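Local coordinates for putative glycosyl hydrolase (Bacteroides thetaiotaomicron VPI-5482, PDB 3K11), which probably acts as a glycoside hydrolase of family 88, though its substrate and reaction have not been established, at residues T23-L27 / M421-V426; Q307-F312 / L356-V361; A330-Y334 / P402-A406; F296-R301 / W344-Y350. All blocks are in the same frame, centred on the assembly; numbering follows the deposited sequence. Where two conformers were deposited one is given.

In the fold
Contacts 2, 3 and 4 lie within the helical body, probably an (alpha/alpha)6 toroid as in family 88 relatives: contact 3 pairs two helices, contact 2 sets a loop on a helix, and contact 4 joins a helix to the start of the next-but-one. Contact 1 joins the chain's terminal regions. From the chain centre, the centre of contact 3 is about 7 Å away, that of contact 1 about 27 Å. Contacts 1 and 2 meet: His-359 NE2 is 2.8 Å from Gly-25 O, and one ethanediol, probably from the crystallisation liquor, touches both. Contacts 2 and 3 pack Val-361 CG1 on Val-403 CG2 at 3.7 Å. Contacts 2 and 4 share helix 347-362 and, with contact 1, touch a second subunit.

Contact 1 of 4, residues T23-L27 / M421-V426; sequences TYGDL and MNDSAV. With EDO (1,2-ethanediol), chain J; EDO (1,2-ethanediol), chain S; EDO (1,2-ethanediol), chain C.
Residues 23-27 run as irregular chain just before helix 29-45, and pass beside a hairpin formed by 421-426, the nearest CA pair being Gly-25 and Val-426 at 5.8 Å. Tyr-24 is near-extended with a t rotamer (chi2 85°), which sends its hydroxyl to the hairpin: Val-426 N donates to Tyr-24 OH at 3.2 Å, and Tyr-24 CZ lies 4.0 Å from Val-426 CG2. The same hydroxyl also bonds to Asp-383 of the second subunit. The hairpin has a two-residue type I' turn, Asn-422 to Ala-425, with both central residues at positive phi and the strands closed by Asn-422 N to Ala-425 O (2.9 Å) and Ala-425 N to Asn-422 O (3.1 Å). Selenomethionine Met-421 is folded m, m, m, bringing SE 4.2 Å from Tyr-24 CE2 in an oblique Met-aromatic contact and 3.8 Å from Gly-25 CA. Gly-25, at phi 106° and psi -141°, takes a conformation in which a CB would jam against the preceding carbonyl; its CA instead lies 3.7 Å from Val-426 CG2. Asp-26, rotamer m, sets OD1 3.4 Å from Met-421 CG, and a water bridges Asp-26 OD1 (2.7 Å) to Met-421 N (3.0 Å).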
loop_
_atom_site.group_PDB
_atom_site.type_symbol
_atom_site.label_atom_id
_atom_site.label_comp_id
_atom_site.label_asym_id
_atom_site.label_seq_id
_atom_site.Cartn_x
_atom_site.Cartn_y
_atom_site.Cartn_z
ATOM N N THR A 23 -12.325 -21.005 -3.809
ATOM C CA THR A 23 -13.123 -21.684 -2.788
ATOM C C THR A 23 -12.850 -21.040 -1.420
ATOM O O THR A 23 -11.808 -20.417 -1.218
ATOM C CB THR A 23 -12.823 -23.189 -2.737
ATOM O OG1 THR A 23 -11.422 -23.384 -2.579
ATOM C CG2 THR A 23 -13.294 -23.888 -4.024
ATOM N N TYR A 24 -13.818 -21.155 -0.512
ATOM C CA TYR A 24 -13.727 -20.584 0.828
ATOM C C TYR A 24 -14.482 -21.512 1.776
ATOM O O TYR A 24 -15.391 -22.197 1.375
ATOM C CB TYR A 24 -14.380 -19.181 0.887
ATOM C CG TYR A 24 -14.210 -18.528 2.248
ATOM C CD1 TYR A 24 -13.050 -17.813 2.565
ATOM C CD2 TYR A 24 -15.158 -18.703 3.252
ATOM C CE1 TYR A 24 -12.873 -17.302 3.833
ATOM C CE2 TYR A 24 -14.988 -18.149 4.524
ATOM C CZ TYR A 24 -13.831 -17.482 4.810
ATOM O OH TYR A 24 -13.634 -16.958 6.049
ATOM N N GLY A 25 -14.042 -21.588 3.027
ATOM C CA GLY A 25 -14.838 -22.246 4.049
ATOM C C GLY A 25 -14.299 -23.600 4.454
ATOM O O GLY A 25 -13.087 -23.819 4.544
ATOM N N ASP A 26 -15.233 -24.498 4.676
ATOM C CA ASP A 26 -14.918 -25.843 5.131
ATOM C C ASP A 26 -13.910 -26.532 4.229
ATOM O O ASP A 26 -13.929 -26.363 3.009
ATOM C CB ASP A 26 -16.181 -26.703 5.158
ATOM C CG ASP A 26 -17.182 -26.292 6.253
ATOM O OD1 ASP A 26 -16.814 -25.676 7.265
ATOM O OD2 ASP A 26 -18.368 -26.636 6.079
ATOM N N LEU A 27 -13.053 -27.329 4.868
ATOM C CA LEU A 27 -12.032 -28.102 4.229
ATOM C C LEU A 27 -11.942 -29.409 5.038
ATOM O O LEU A 27 -11.868 -29.357 6.272
ATOM C CB LEU A 27 -10.746 -27.309 4.325
ATOM C CG LEU A 27 -9.486 -27.858 3.690
ATOM C CD1 LEU A 27 -9.750 -28.014 2.181
ATOM C CD2 LEU A 27 -8.278 -26.895 4.028
HETATM N N MSE A 421 -17.345 -23.066 10.560
HETATM C CA MSE A 421 -17.869 -21.805 10.097
HETATM C C MSE A 421 -18.697 -21.187 11.231
HETATM O O MSE A 421 -19.470 -21.867 11.921
HETATM C CB MSE A 421 -18.721 -22.036 8.833
HETATM C CG MSE A 421 -17.897 -22.498 7.608
HETATM SE SE MSE A 421 -16.997 -21.011 6.870
HETATM C CE MSE A 421 -18.405 -20.112 6.070
ATOM N N ASN A 422 -18.508 -19.898 11.439
ATOM C CA ASN A 422 -19.261 -19.136 12.425
ATOM C C ASN A 422 -19.524 -17.769 11.820
ATOM O O ASN A 422 -18.597 -17.042 11.511
ATOM C CB ASN A 422 -18.471 -19.038 13.731
ATOM C CG ASN A 422 -19.303 -18.536 14.867
ATOM O OD1 ASN A 422 -20.319 -17.868 14.661
ATOM N ND2 ASN A 422 -18.877 -18.839 16.084
ATOM N N ASP A 423 -20.788 -17.417 11.632
ATOM C CA ASP A 423 -21.094 -16.103 11.030
ATOM C C ASP A 423 -20.406 -15.948 9.657
ATOM O O ASP A 423 -19.992 -14.872 9.293
ATOM C CB ASP A 423 -20.650 -15.028 12.037
ATOM C CG ASP A 423 -21.541 -13.839 12.095
ATOM O OD1 ASP A 423 -22.532 -13.743 11.347
ATOM O OD2 ASP A 423 -21.204 -12.987 12.912
ATOM N N SER A 424 -20.318 -17.052 8.890
ATOM C CA SER A 424 -19.834 -17.067 7.521
ATOM C C SER A 424 -18.327 -16.959 7.406
ATOM O O SER A 424 -17.815 -16.806 6.292
ATOM C CB SER A 424 -20.487 -15.940 6.682
ATOM O OG SER A 424 -21.899 -16.034 6.660
ATOM N N ALA A 425 -17.621 -17.023 8.537
ATOM C CA ALA A 425 -16.141 -16.957 8.578
ATOM C C ALA A 425 -15.582 -18.271 9.138
ATOM O O ALA A 425 -16.136 -18.834 10.069
ATOM C CB ALA A 425 -15.679 -15.780 9.491
ATOM N N VAL A 426 -14.441 -18.708 8.606
ATOM C CA VAL A 426 -13.727 -19.844 9.167
ATOM C C VAL A 426 -13.190 -19.458 10.535
ATOM O O VAL A 426 -12.518 -18.430 10.667
ATOM C CB VAL A 426 -12.568 -20.253 8.255
ATOM C CG1 VAL A 426 -11.671 -21.289 8.942
ATOM C CG2 VAL A 426 -13.088 -20.764 6.889
HETATM C C1 EDO J . -23.884 -10.097 11.506
HETATM O O1 EDO J . -23.265 -11.157 10.761
HETATM C C2 EDO J . -23.096 -9.739 12.749
HETATM O O2 EDO J . -22.706 -10.959 13.367
HETATM C C1 EDO S . -18.570 -20.464 2.446
HETATM O O1 EDO S . -19.359 -19.244 2.548
HETATM C C2 EDO S . -18.835 -21.259 1.166
HETATM O O2 EDO S . -18.200 -20.686 -0.001
HETATM C C1 EDO C . -11.602 -17.236 -1.945
HETATM O O1 EDO C . -10.839 -18.249 -2.617
HETATM C C2 EDO C . -11.301 -15.899 -2.562
HETATM O O2 EDO C . -11.783 -15.785 -3.930
HETATM O O HOH W 1 -18.480 -25.560 9.438
#

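Contact 2 of 4, residues Q307-F312 / L356-V361; sequences QSGEGF and LGWHAV. With EDO (1,2-ethanediol), chain C.
Phe-312 (chi1 m, chi2 -84°) lays one ring face over Ala-360, whose CB sits 3.7 Å from the ring centroid, a CH-pi contact. Ala-360 is on helix 347-362; 307-312 is the loop after helix 289-304, consistent with an inter-helix connection in the helical toroid expected of the family. Ser-308 to Gly-311 form a type I turn, and Ser-308 OG accepts from Glu-310 N (3.0 Å), an ST turn, and donates to Phe-312 O (2.7 Å). The closest CA pair is Gly-311 with Gly-357, 4.7 Å. Gly-311, phi 93°, faces the helix; a CB would clash with Leu-356 O, and its CA lies 3.6 Å from Leu-356 CG. Gln-307 (t, t) gives NE2 to Gly-311 O (3.1 Å) and to Val-353 O. Glu-310 points its CA-to-CB bond away; its OE1 takes ethanediol O2 (2.7 Å), its OE2 Tyr-389 of the second subunit. With the loop's polar groups paired among themselves or with partners beyond the two segments, what meets 356-361 is apolar and backbone packing.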
loop_
_atom_site.group_PDB
_atom_site.type_symbol
_atom_site.label_atom_id
_atom_site.label_comp_id
_atom_site.label_asym_id
_atom_site.label_seq_id
_atom_site.Cartn_x
_atom_site.Cartn_y
_atom_site.Cartn_z
ATOM N N GLN A 307 -1.383 -11.046 3.267
ATOM C CA GLN A 307 -2.151 -12.003 2.502
ATOM C C GLN A 307 -3.223 -11.258 1.707
ATOM O O GLN A 307 -3.932 -10.394 2.246
ATOM C CB GLN A 307 -2.842 -12.996 3.436
ATOM C CG GLN A 307 -3.488 -14.171 2.676
ATOM C CD GLN A 307 -4.097 -15.188 3.612
ATOM O OE1 GLN A 307 -4.574 -14.828 4.660
ATOM N NE2 GLN A 307 -4.116 -16.458 3.206
ATOM N N SER A 308 -3.369 -11.591 0.426
ATOM C CA SER A 308 -4.389 -10.975 -0.414
ATOM C C SER A 308 -5.759 -11.513 -0.102
ATOM O O SER A 308 -5.921 -12.564 0.542
ATOM C CB SER A 308 -4.116 -11.250 -1.924
ATOM O OG SER A 308 -4.523 -12.594 -2.259
ATOM N N GLY A 309 -6.768 -10.810 -0.603
ATOM C CA GLY A 309 -8.137 -11.252 -0.544
ATOM C C GLY A 309 -8.455 -12.548 -1.255
ATOM O O GLY A 309 -9.526 -13.091 -1.078
ATOM N N GLU A 310 -7.523 -13.035 -2.082
ATOM C CA GLU A 310 -7.658 -14.287 -2.787
ATOM C C GLU A 310 -6.946 -15.411 -2.050
ATOM O O GLU A 310 -7.005 -16.570 -2.482
ATOM C CB GLU A 310 -7.091 -14.197 -4.218
ATOM C CG GLU A 310 -7.784 -13.127 -5.061
ATOM C CD GLU A 310 -9.291 -13.284 -5.049
ATOM O OE1 GLU A 310 -9.797 -14.423 -5.237
ATOM O OE2 GLU A 310 -9.989 -12.271 -4.838
ATOM N N GLY A 311 -6.274 -15.079 -0.946
ATOM C CA GLY A 311 -5.583 -16.095 -0.139
ATOM C C GLY A 311 -4.121 -16.268 -0.524
ATOM O O GLY A 311 -3.324 -16.717 0.265
ATOM N N PHE A 312 -3.784 -15.918 -1.750
ATOM C CA PHE A 312 -2.404 -15.923 -2.213
ATOM C C PHE A 312 -1.670 -14.712 -1.640
ATOM O O PHE A 312 -2.282 -13.700 -1.257
ATOM C CB PHE A 312 -2.359 -15.779 -3.735
ATOM C CG PHE A 312 -2.941 -16.930 -4.486
ATOM C CD1 PHE A 312 -2.175 -18.064 -4.746
ATOM C CD2 PHE A 312 -4.253 -16.883 -4.957
ATOM C CE1 PHE A 312 -2.718 -19.132 -5.457
ATOM C CE2 PHE A 312 -4.790 -17.928 -5.687
ATOM C CZ PHE A 312 -4.039 -19.079 -5.891
ATOM N N LEU A 356 -7.340 -20.563 4.312
ATOM C CA LEU A 356 -7.630 -19.770 3.118
ATOM C C LEU A 356 -6.496 -19.941 2.130
ATOM O O LEU A 356 -6.703 -20.070 0.904
ATOM C CB LEU A 356 -7.776 -18.293 3.471
ATOM C CG LEU A 356 -7.933 -17.353 2.281
ATOM C CD1 LEU A 356 -9.184 -17.702 1.425
ATOM C CD2 LEU A 356 -7.918 -15.878 2.692
ATOM N N GLY A 357 -5.265 -19.884 2.628
ATOM C CA GLY A 357 -4.123 -20.109 1.739
ATOM C C GLY A 357 -4.155 -21.457 1.054
ATOM O O GLY A 357 -3.767 -21.558 -0.120
ATOM N N TRP A 358 -4.582 -22.506 1.774
ATOM C CA TRP A 358 -4.750 -23.823 1.177
ATOM C C TRP A 358 -5.842 -23.816 0.091
ATOM O O TRP A 358 -5.645 -24.376 -0.977
ATOM C CB TRP A 358 -5.006 -24.955 2.218
ATOM C CG TRP A 358 -5.128 -26.268 1.447
ATOM C CD1 TRP A 358 -6.267 -26.855 1.081
ATOM C CD2 TRP A 358 -4.083 -26.958 0.759
ATOM N NE1 TRP A 358 -6.020 -27.939 0.299
ATOM C CE2 TRP A 358 -4.685 -28.007 0.045
ATOM C CE3 TRP A 358 -2.704 -26.781 0.663
ATOM C CZ2 TRP A 358 -3.957 -28.940 -0.688
ATOM C CZ3 TRP A 358 -1.973 -27.681 -0.101
ATOM C CH2 TRP A 358 -2.601 -28.730 -0.791
ATOM N N HIS A 359 -6.983 -23.190 0.357
ATOM C CA HIS A 359 -8.025 -23.083 -0.672
ATOM C C HIS A 359 -7.457 -22.454 -1.942
ATOM O O HIS A 359 -7.734 -22.914 -3.066
ATOM C CB HIS A 359 -9.204 -22.245 -0.182
ATOM C CG HIS A 359 -10.154 -22.982 0.711
ATOM N ND1 HIS A 359 -10.822 -24.125 0.318
ATOM C CD2 HIS A 359 -10.558 -22.728 1.979
ATOM C CE1 HIS A 359 -11.594 -24.540 1.312
ATOM N NE2 HIS A 359 -11.469 -23.697 2.323
ATOM N N ALA A 360 -6.636 -21.421 -1.752
ATOM C CA ALA A 360 -6.016 -20.687 -2.847
ATOM C C ALA A 360 -5.113 -21.646 -3.655
ATOM O O ALA A 360 -5.257 -21.822 -4.853
ATOM C CB ALA A 360 -5.187 -19.521 -2.309
ATOM N N VAL A 361 -4.222 -22.307 -2.955
ATOM C CA VAL A 361 -3.281 -23.219 -3.582
ATOM C C VAL A 361 -3.972 -24.419 -4.276
ATOM O O VAL A 361 -3.609 -24.808 -5.408
ATOM C CB VAL A 361 -2.261 -23.708 -2.488
ATOM C CG1 VAL A 361 -1.491 -24.868 -2.912
ATOM C CG2 VAL A 361 -1.329 -22.518 -2.113
HETATM C C1 EDO C . -11.602 -17.236 -1.945
HETATM O O1 EDO C . -10.839 -18.249 -2.617
HETATM C C2 EDO C . -11.301 -15.899 -2.562
HETATM O O2 EDO C . -11.783 -15.785 -3.930
#

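Contact 3 of 4, residues A330-Y334 / P402-A406; sequences AIYVY and PVLWA
Helices 326-342 and 400-416 run side by side in nearly the same direction, their segment axes 7.9 Å apart at closest and crossing at 24°, as part of the helical toroid expected of a family 88 glycosyl hydrolase. The closest CA pairs are Ala-330 with Val-403 (5.3 Å), Ile-331 with Pro-402 (5.2 Å) and Tyr-334 with Ala-406 (3.9 Å); the closest approach is at Ala-406, whose small side chain fits against the other backbone, its CB 3.3 Å from Ala-330 O. Ala-330 CB packs 3.7 Å from Pro-402 CB and 3.8 Å from Val-403 CG2; Ile-331 CG1 lies 3.8 Å from Pro-402 CB. Ala-406 CB also lies 3.8 Å from Val-333 CG1. Trp-405, chi1 -147° between wells, and Tyr-334, t, swing their rings together, the five-membered ring centroid 3.8 Å from that of Tyr-334 with planes at 33°. Helices 82-98 and 265-281 also touch Trp-405. Beyond the rings, one water donates to Tyr-334 OH at 2.7 Å and accepts from Trp-405 NE1 at 3.0 Å.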
loop_
_atom_site.group_PDB
_atom_site.type_symbol
_atom_site.label_atom_id
_atom_site.label_comp_id
_atom_site.label_asym_id
_atom_site.label_seq_id
_atom_site.Cartn_x
_atom_site.Cartn_y
_atom_site.Cartn_z
ATOM N N ALA A 330 2.131 -21.520 -1.026
ATOM C CA ALA A 330 2.174 -22.875 -0.466
ATOM C C ALA A 330 3.164 -22.984 0.709
ATOM O O ALA A 330 2.879 -23.636 1.727
ATOM C CB ALA A 330 2.542 -23.921 -1.571
ATOM N N ILE A 331 4.353 -22.435 0.522
ATOM C CA ILE A 331 5.354 -22.400 1.582
ATOM C C ILE A 331 4.766 -21.744 2.859
ATOM O O ILE A 331 4.905 -22.318 3.960
ATOM C CB ILE A 331 6.652 -21.667 1.194
ATOM C CG1 ILE A 331 7.398 -22.373 0.037
ATOM C CG2 ILE A 331 7.575 -21.544 2.434
ATOM C CD1 ILE A 331 8.444 -21.439 -0.701
ATOM N N TYR A 332 4.119 -20.594 2.730
ATOM C CA TYR A 332 3.535 -19.942 3.892
ATOM C C TYR A 332 2.490 -20.796 4.558
ATOM O O TYR A 332 2.412 -20.857 5.797
ATOM C CB TYR A 332 2.928 -18.600 3.570
ATOM C CG TYR A 332 3.922 -17.621 2.952
ATOM C CD1 TYR A 332 5.229 -17.520 3.417
ATOM C CD2 TYR A 332 3.532 -16.756 1.960
ATOM C CE1 TYR A 332 6.120 -16.607 2.853
ATOM C CE2 TYR A 332 4.427 -15.832 1.389
ATOM C CZ TYR A 332 5.714 -15.783 1.834
ATOM O OH TYR A 332 6.623 -14.903 1.261
ATOM N N VAL A 333 1.652 -21.426 3.759
ATOM C CA VAL A 333 0.617 -22.333 4.334
ATOM C C VAL A 333 1.293 -23.438 5.163
ATOM O O VAL A 333 0.847 -23.741 6.267
ATOM C CB VAL A 333 -0.286 -22.941 3.231
ATOM C CG1 VAL A 333 -1.202 -24.070 3.771
ATOM C CG2 VAL A 333 -1.155 -21.810 2.570
ATOM N N TYR A 334 2.327 -24.059 4.613
ATOM C CA TYR A 334 3.045 -25.082 5.361
ATOM C C TYR A 334 3.559 -24.483 6.665
ATOM O O TYR A 334 3.407 -25.077 7.730
ATOM C CB TYR A 334 4.234 -25.698 4.607
ATOM C CG TYR A 334 5.129 -26.428 5.592
ATOM C CD1 TYR A 334 4.757 -27.664 6.115
ATOM C CD2 TYR A 334 6.311 -25.860 6.066
ATOM C CE1 TYR A 334 5.544 -28.291 7.056
ATOM C CE2 TYR A 334 7.097 -26.490 7.049
ATOM C CZ TYR A 334 6.700 -27.709 7.520
ATOM O OH TYR A 334 7.454 -28.381 8.456
ATOM N N PRO A 402 6.448 -27.607 -2.029
ATOM C CA PRO A 402 5.631 -26.803 -1.137
ATOM C C PRO A 402 4.154 -27.143 -1.080
ATOM O O PRO A 402 3.595 -27.173 -0.017
ATOM C CB PRO A 402 5.892 -25.399 -1.617
ATOM C CG PRO A 402 7.270 -25.420 -2.174
ATOM C CD PRO A 402 7.337 -26.789 -2.865
ATOM N N VAL A 403 3.529 -27.453 -2.213
ATOM C CA VAL A 403 2.130 -27.831 -2.207
ATOM C C VAL A 403 1.968 -29.125 -1.450
ATOM O O VAL A 403 1.019 -29.287 -0.675
ATOM C CB VAL A 403 1.591 -27.911 -3.663
ATOM C CG1 VAL A 403 0.235 -28.626 -3.713
ATOM C CG2 VAL A 403 1.513 -26.465 -4.250
ATOM N N LEU A 404 2.847 -30.088 -1.715
ATOM C CA LEU A 404 2.756 -31.376 -1.018
ATOM C C LEU A 404 2.932 -31.224 0.486
ATOM O O LEU A 404 2.210 -31.824 1.284
ATOM C CB LEU A 404 3.812 -32.364 -1.558
ATOM C CG LEU A 404 3.587 -32.899 -2.997
ATOM C CD1 LEU A 404 4.886 -33.548 -3.580
ATOM C CD2 LEU A 404 2.420 -33.929 -3.013
ATOM N N TRP A 405 3.912 -30.424 0.858
ATOM C CA TRP A 405 4.264 -30.222 2.272
ATOM C C TRP A 405 3.145 -29.466 2.972
ATOM O O TRP A 405 2.721 -29.845 4.055
ATOM C CB TRP A 405 5.576 -29.440 2.369
ATOM C CG TRP A 405 6.460 -29.790 3.537
ATOM C CD1 TRP A 405 6.119 -30.449 4.672
ATOM C CD2 TRP A 405 7.836 -29.450 3.672
ATOM N NE1 TRP A 405 7.193 -30.549 5.501
ATOM C CE2 TRP A 405 8.262 -29.930 4.921
ATOM C CE3 TRP A 405 8.758 -28.808 2.847
ATOM C CZ2 TRP A 405 9.552 -29.746 5.376
ATOM C CZ3 TRP A 405 10.038 -28.643 3.288
ATOM C CH2 TRP A 405 10.420 -29.080 4.551
ATOM N N ALA A 406 2.638 -28.420 2.331
ATOM C CA ALA A 406 1.488 -27.687 2.884
ATOM C C ALA A 406 0.244 -28.567 3.107
ATOM O O ALA A 406 -0.439 -28.499 4.143
ATOM C CB ALA A 406 1.193 -26.470 1.990
HETATM O O HOH W 2 7.401 -31.090 8.406
#

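Contact 4 of 4, residues F296-R301 / W344-Y350; sequences FRAHVR and WIDAIAY
One guanidinium does most of the polar work here. Arg-297, extended from an m chi1 through t, t, reaches from helix 289-304 to the backbone of the loop before helix 347-362 and grips a single carbonyl with two donors: NE to Trp-344 O at 3.1 Å and NH2 to the same Trp-344 O at 2.9 Å, with the oxygen near the guanidinium plane. The nearest CA pair is Arg-297 with Ile-345, 7.6 Å. Asp-346 sits at the N-cap position, just before helix 347-362, OD2 accepting from Ala-349 N at 2.9 Å; this OD2 also bonds to Ser-256 of the second subunit. That subunit supplies Asp-258 as well, which takes a salt bridge from Arg-301 and a hydrogen bond with Tyr-350 OH, while within the contact Arg-301 CG lies 3.6 Å from Tyr-350 OH. The rest of the contact is apolar. Phe-296 (t) meets Trp-344 (m) offset edge-to-face, the indole edge toward the phenyl face, centroids 5.7 Å apart and planes at 82°. Ile-345, chi1 p, puts CG2 4.0 Å from Phe-296 CE2 and CD1 4.1 Å from Val-300 CG1, which in turn sits over the Tyr-350 ring face, 4.0 Å from its centroid. A helix packed against the loop and N-capped first turn of another, with a neighbouring subunit supplying polar partners, is consistent with the outer helical layer of an (alpha/alpha)6 toroid.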
loop_
_atom_site.group_PDB
_atom_site.type_symbol
_atom_site.label_atom_id
_atom_site.label_comp_id
_atom_site.label_asym_id
_atom_site.label_seq_id
_atom_site.Cartn_x
_atom_site.Cartn_y
_atom_site.Cartn_z
ATOM N N PHE A 296 11.306 -15.493 14.009
ATOM C CA PHE A 296 10.209 -16.259 13.364
ATOM C C PHE A 296 8.860 -15.621 13.595
ATOM O O PHE A 296 8.114 -15.325 12.659
ATOM C CB PHE A 296 10.141 -17.670 13.939
ATOM C CG PHE A 296 9.022 -18.506 13.330
ATOM C CD1 PHE A 296 9.009 -18.789 11.963
ATOM C CD2 PHE A 296 7.966 -18.936 14.126
ATOM C CE1 PHE A 296 7.943 -19.488 11.391
ATOM C CE2 PHE A 296 6.891 -19.656 13.578
ATOM C CZ PHE A 296 6.892 -19.943 12.214
ATOM N N ARG A 297 8.562 -15.342 14.851
ATOM C CA ARG A 297 7.305 -14.692 15.162
ATOM C C ARG A 297 7.098 -13.321 14.505
ATOM O O ARG A 297 5.979 -13.007 14.072
ATOM C CB ARG A 297 7.115 -14.637 16.662
ATOM C CG ARG A 297 6.755 -15.991 17.249
ATOM C CD ARG A 297 6.596 -15.866 18.720
ATOM N NE ARG A 297 6.133 -17.169 19.212
ATOM C CZ ARG A 297 6.475 -17.710 20.375
ATOM N NH1 ARG A 297 7.260 -17.047 21.238
ATOM N NH2 ARG A 297 6.038 -18.933 20.679
ATOM N N ALA A 298 8.139 -12.493 14.429
ATOM C CA ALA A 298 8.051 -11.196 13.774
ATOM C C ALA A 298 7.796 -11.367 12.274
ATOM O O ALA A 298 7.024 -10.616 11.684
ATOM C CB ALA A 298 9.318 -10.359 13.994
ATOM N N HIS A 299 8.422 -12.369 11.662
ATOM C CA HIS A 299 8.229 -12.637 10.238
ATOM C C HIS A 299 6.817 -13.146 9.948
ATOM O O HIS A 299 6.164 -12.737 8.987
ATOM C CB HIS A 299 9.275 -13.643 9.765
ATOM C CG HIS A 299 9.425 -13.712 8.279
ATOM N ND1 HIS A 299 9.947 -14.821 7.647
ATOM C CD2 HIS A 299 9.113 -12.822 7.300
ATOM C CE1 HIS A 299 9.984 -14.594 6.340
ATOM N NE2 HIS A 299 9.488 -13.391 6.100
ATOM N N VAL A 300 6.315 -13.983 10.837
ATOM C CA VAL A 300 4.935 -14.461 10.720
ATOM C C VAL A 300 3.961 -13.270 10.677
ATOM O O VAL A 300 3.052 -13.204 9.809
ATOM C CB VAL A 300 4.554 -15.427 11.835
ATOM C CG1 VAL A 300 3.014 -15.593 11.943
ATOM C CG2 VAL A 300 5.203 -16.776 11.650
ATOM N N ARG A 301 4.130 -12.335 11.606
ATOM C CA ARG A 301 3.249 -11.186 11.663
ATOM C C ARG A 301 3.323 -10.311 10.402
ATOM O O ARG A 301 2.300 -9.791 9.954
ATOM C CB ARG A 301 3.518 -10.359 12.927
ATOM C CG ARG A 301 3.041 -11.035 14.203
ATOM C CD ARG A 301 3.096 -10.075 15.389
ATOM N NE ARG A 301 4.455 -9.829 15.839
ATOM C CZ ARG A 301 5.116 -10.587 16.721
ATOM N NH1 ARG A 301 4.587 -11.692 17.264
ATOM N NH2 ARG A 301 6.358 -10.271 17.031
ATOM N N TRP A 344 3.840 -22.987 18.321
ATOM C CA TRP A 344 4.637 -21.756 18.217
ATOM C C TRP A 344 3.814 -20.495 17.988
ATOM O O TRP A 344 4.195 -19.415 18.438
ATOM C CB TRP A 344 5.648 -21.862 17.090
ATOM C CG TRP A 344 6.564 -23.013 17.194
ATOM C CD1 TRP A 344 6.929 -23.698 18.289
ATOM C CD2 TRP A 344 7.310 -23.570 16.105
ATOM N NE1 TRP A 344 7.836 -24.680 17.954
ATOM C CE2 TRP A 344 8.069 -24.619 16.609
ATOM C CE3 TRP A 344 7.376 -23.285 14.747
ATOM C CZ2 TRP A 344 8.903 -25.366 15.809
ATOM C CZ3 TRP A 344 8.194 -24.040 13.933
ATOM C CH2 TRP A 344 8.929 -25.086 14.463
ATOM N N ILE A 345 2.684 -20.628 17.302
ATOM C CA ILE A 345 1.775 -19.509 17.044
ATOM C C ILE A 345 0.343 -19.929 17.299
ATOM O O ILE A 345 0.002 -21.098 17.428
ATOM C CB ILE A 345 1.994 -18.908 15.591
ATOM C CG1 ILE A 345 1.415 -19.834 14.496
ATOM C CG2 ILE A 345 3.471 -18.509 15.354
ATOM C CD1 ILE A 345 1.605 -19.339 13.028
ATOM N N ASP A 346 -0.503 -18.925 17.443
ATOM C CA ASP A 346 -1.863 -19.094 17.871
ATOM C C ASP A 346 -2.804 -19.634 16.814
ATOM O O ASP A 346 -2.864 -19.143 15.679
ATOM C CB ASP A 346 -2.359 -17.726 18.335
ATOM C CG ASP A 346 -3.648 -17.793 19.069
ATOM O OD1 ASP A 346 -3.665 -18.200 20.278
ATOM O OD2 ASP A 346 -4.647 -17.412 18.428
ATOM N N ALA A 347 -3.578 -20.646 17.191
ATOM C CA ALA A 347 -4.494 -21.295 16.245
ATOM C C ALA A 347 -5.665 -20.400 15.851
ATOM O O ALA A 347 -6.101 -20.438 14.702
ATOM C CB ALA A 347 -4.989 -22.631 16.814
ATOM N N ILE A 348 -6.238 -19.663 16.818
ATOM C CA ILE A 348 -7.404 -18.837 16.518
ATOM C C ILE A 348 -6.976 -17.755 15.509
ATOM O O ILE A 348 -7.664 -17.463 14.487
ATOM C CB ILE A 348 -8.000 -18.175 17.789
ATOM C CG1 ILE A 348 -8.672 -19.213 18.700
ATOM C CG2 ILE A 348 -9.015 -17.111 17.379
ATOM C CD1 ILE A 348 -9.028 -18.720 20.135
ATOM N N ALA A 349 -5.815 -17.169 15.752
ATOM C CA ALA A 349 -5.329 -16.097 14.894
ATOM C C ALA A 349 -4.896 -16.546 13.504
ATOM O O ALA A 349 -5.152 -15.851 12.528
ATOM C CB ALA A 349 -4.176 -15.310 15.580
ATOM N N TYR A 350 -4.226 -17.696 13.416
ATOM C CA TYR A 350 -3.604 -18.096 12.174
ATOM C C TYR A 350 -4.228 -19.261 11.431
ATOM O O TYR A 350 -3.936 -19.458 10.271
ATOM C CB TYR A 350 -2.089 -18.304 12.389
ATOM C CG TYR A 350 -1.411 -17.010 12.782
ATOM C CD1 TYR A 350 -1.371 -15.926 11.909
ATOM C CD2 TYR A 350 -0.860 -16.842 14.064
ATOM C CE1 TYR A 350 -0.786 -14.749 12.278
ATOM C CE2 TYR A 350 -0.278 -15.613 14.449
ATOM C CZ TYR A 350 -0.232 -14.585 13.537
ATOM O OH TYR A 350 0.374 -13.365 13.859
#